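Tyrosinase (Burkholderia thailandensis, PDB 5ZRD) probably catalyses the copper-dependent hydroxylation of monophenols to catechols and their oxidation to quinones, working efficiently at acidic pH. Local coordinates at residues Leu269-Pro272 against Val273-His277. Numbering follows the deposited sequence.
Sequences LVTP and VESPH. With CU (copper (II) ion), chain K; CIT (citric acid), chain E.
Pro272 and Ser275 meet where an extended loop turns into helix 274-285, one of the copper-carrying helices of the tyrosinase central domain. The backbone N of Ser275 donates to Pro272 O (3.1 Å), coming from well above the carbonyl plane, 57° out of it, as the chain curls into its first turn. The Pro272 ring packs on the helix start, its CD 3.9 Å from Ser275 CB. Pro276 suits the first turn, where no earlier helical carbonyl needs its N-H; its CD lies 3.2 Å from Pro272 O.

Thr271 can be followed outward. Its CB lies near the carboxylate of a citrate, probably from the crystallisation liquor. There the branches part: OG1, beside the backbone N, donates to citrate O3 (3.0 Å), while CG2, anti to that N, passes citrate O4 at 3.7 Å and rests on Ser275 CB and Pro276 CD. The hydroxyl thus serves the carboxylate, the methyl mainly the helix start. Ser275 OG, also anti to its own N (chi1 -170°), donates to O4, so each hydroxyl takes one oxygen; His487, Lys464 and Asn263 hold the citrate too.

The end of the Glu274 side chain leads away from the loop; its carboxylate accepts from the backbone N atoms of Thr256 and Gly86, tying the helix start to the neighbourhood of His85, a ligand of the other copper. Farther along, His277 uses both ring nitrogens. ND1 donates to Glu274 O (3.1 Å), which lies nearly in the ring plane and helps fix the ring's rotation, leaving NE2 to bind the copper it shares with His281 and His320, at 2.1 Å.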
ATOM      1  N   LEU A 269     -12.990   1.126  42.904  1.00 32.48           N
ATOM      2  CA  LEU A 269     -13.532   1.018  41.567  1.00 33.88           C
ATOM      3  C   LEU A 269     -14.112   2.365  41.182  1.00 32.77           C
ATOM      4  O   LEU A 269     -15.031   2.827  41.843  1.00 32.40           O
ATOM      5  CB  LEU A 269     -14.660  -0.023  41.542  1.00 34.13           C
ATOM      6  CG  LEU A 269     -14.215  -1.470  41.335  1.00 38.19           C
ATOM      7  CD1 LEU A 269     -15.408  -2.409  41.216  1.00 43.27           C
ATOM      8  CD2 LEU A 269     -13.334  -1.599  40.113  1.00 39.27           C
ATOM      9  N   VAL A 270     -13.605   2.975  40.120  1.00 35.97           N
ATOM     10  CA  VAL A 270     -14.302   4.130  39.562  1.00 35.02           C
ATOM     11  C   VAL A 270     -15.098   3.694  38.324  1.00 32.66           C
ATOM     12  O   VAL A 270     -14.719   2.783  37.596  1.00 31.12           O
ATOM     13  CB  VAL A 270     -13.360   5.306  39.261  1.00 38.10           C
ATOM     14  CG1 VAL A 270     -12.433   5.595  40.424  1.00 38.90           C
ATOM     15  CG2 VAL A 270     -12.569   5.096  38.014  1.00 41.61           C
ATOM     16  N   THR A 271     -16.209   4.379  38.116  1.00 33.77           N
ATOM     17  CA  THR A 271     -17.073   4.153  36.990  1.00 32.06           C
ATOM     18  C   THR A 271     -17.186   5.446  36.177  1.00 31.31           C
ATOM     19  O   THR A 271     -17.684   6.427  36.694  1.00 27.32           O
ATOM     20  CB  THR A 271     -18.484   3.740  37.420  1.00 30.79           C
ATOM     21  OG1 THR A 271     -18.348   2.508  38.118  1.00 31.58           O
ATOM     22  CG2 THR A 271     -19.423   3.576  36.240  1.00 30.80           C
ATOM     23  N   PRO A 272     -16.765   5.417  34.913  1.00 29.76           N
ATOM     24  CA  PRO A 272     -16.919   6.522  34.006  1.00 31.69           C
ATOM     25  C   PRO A 272     -18.377   6.660  33.550  1.00 31.68           C
ATOM     26  O   PRO A 272     -19.142   5.675  33.509  1.00 31.20           O
ATOM     27  CB  PRO A 272     -16.026   6.182  32.810  1.00 30.90           C
ATOM     28  CG  PRO A 272     -16.022   4.660  32.773  1.00 28.82           C
ATOM     29  CD  PRO A 272     -16.335   4.222  34.183  1.00 29.31           C
ATOM     30  N   VAL A 273     -18.763   7.875  33.199  1.00 28.30           N
ATOM     31  CA  VAL A 273     -20.118   8.066  32.725  1.00 27.09           C
ATOM     32  C   VAL A 273     -20.345   7.237  31.453  1.00 26.95           C
ATOM     33  O   VAL A 273     -21.470   6.862  31.160  1.00 27.64           O
ATOM     34  CB  VAL A 273     -20.463   9.546  32.472  1.00 26.26           C
ATOM     35  CG1 VAL A 273     -19.640  10.174  31.364  1.00 25.15           C
ATOM     36  CG2 VAL A 273     -21.948   9.681  32.173  1.00 28.36           C
ATOM     37  N   GLU A 274     -19.272   6.966  30.705  1.00 26.35           N
ATOM     38  CA  GLU A 274     -19.345   6.210  29.462  1.00 27.26           C
ATOM     39  C   GLU A 274     -19.914   4.791  29.681  1.00 27.60           C
ATOM     40  O   GLU A 274     -20.452   4.216  28.743  1.00 26.45           O
ATOM     41  CB  GLU A 274     -17.977   6.103  28.786  1.00 25.40           C
ATOM     42  CG  GLU A 274     -18.078   5.762  27.318  1.00 25.93           C
ATOM     43  CD  GLU A 274     -16.756   5.690  26.565  1.00 29.28           C
ATOM     44  OE1 GLU A 274     -16.788   5.522  25.283  1.00 25.74           O
ATOM     45  OE2 GLU A 274     -15.694   5.717  27.250  1.00 28.49           O
ATOM     46  N   SER A 275     -19.750   4.252  30.880  1.00 27.44           N
ATOM     47  CA  SER A 275     -20.078   2.857  31.187  1.00 28.44           C
ATOM     48  C   SER A 275     -21.598   2.637  31.199  1.00 28.90           C
ATOM     49  O   SER A 275     -22.114   1.879  30.408  1.00 29.58           O
ATOM     50  CB  SER A 275     -19.388   2.427  32.472  1.00 25.68           C
ATOM     51  OG  SER A 275     -19.502   1.024  32.685  1.00 32.14           O
ATOM     52  N   PRO A 276     -22.317   3.295  32.104  1.00 29.86           N
ATOM     53  CA  PRO A 276     -23.758   3.175  32.117  1.00 29.11           C
ATOM     54  C   PRO A 276     -24.392   3.607  30.795  1.00 30.92           C
ATOM     55  O   PRO A 276     -25.425   3.037  30.376  1.00 29.78           O
ATOM     56  CB  PRO A 276     -24.233   4.092  33.256  1.00 31.10           C
ATOM     57  CG  PRO A 276     -23.021   4.934  33.569  1.00 29.53           C
ATOM     58  CD  PRO A 276     -21.879   3.985  33.303  1.00 28.15           C
ATOM     59  N   HIS A 277     -23.753   4.579  30.149  1.00 32.34           N
ATOM     60  CA  HIS A 277     -24.097   5.008  28.780  1.00 28.67           C
ATOM     61  C   HIS A 277     -24.077   3.810  27.826  1.00 27.37           C
ATOM     62  O   HIS A 277     -25.061   3.553  27.145  1.00 25.90           O
ATOM     63  CB  HIS A 277     -23.185   6.139  28.303  1.00 26.48           C
ATOM     64  CG  HIS A 277     -22.922   6.130  26.835  1.00 27.65           C
ATOM     65  ND1 HIS A 277     -21.926   5.348  26.272  1.00 28.01           N
ATOM     66  CD2 HIS A 277     -23.466   6.818  25.814  1.00 26.26           C
ATOM     67  CE1 HIS A 277     -21.879   5.556  24.963  1.00 27.63           C
ATOM     68  NE2 HIS A 277     -22.797   6.458  24.651  1.00 26.90           N
TER
HETATM   69 CU    CU K 607     -24.052   7.046  23.028  1.00 45.09          CU
HETATM   70  C1  CIT E 601     -13.941   0.630  32.776  1.00 56.69           C
HETATM   71  O1  CIT E 601     -13.103  -0.247  32.444  1.00 50.37           O
HETATM   72  O2  CIT E 601     -14.041   1.658  32.093  1.00 60.59           O
HETATM   73  C2  CIT E 601     -14.870   0.569  33.985  1.00 53.10           C
HETATM   74  C3  CIT E 601     -15.076  -0.781  34.705  1.00 51.37           C
HETATM   75  O7  CIT E 601     -15.179  -0.516  36.092  1.00 51.55           O
HETATM   76  C4  CIT E 601     -16.511  -1.268  34.664  1.00 58.51           C
HETATM   77  C5  CIT E 601     -17.309  -0.150  35.394  1.00 58.47           C
HETATM   78  O3  CIT E 601     -17.364   0.045  36.634  1.00 48.48           O
HETATM   79  O4  CIT E 601     -17.914   0.633  34.675  1.00 61.91           O
HETATM   80  C6  CIT E 601     -13.843  -1.678  34.663  1.00 40.59           C
HETATM   81  O5  CIT E 601     -13.820  -2.829  34.262  1.00 37.27           O
HETATM   82  O6  CIT E 601     -12.791  -1.208  35.111  1.00 33.30           O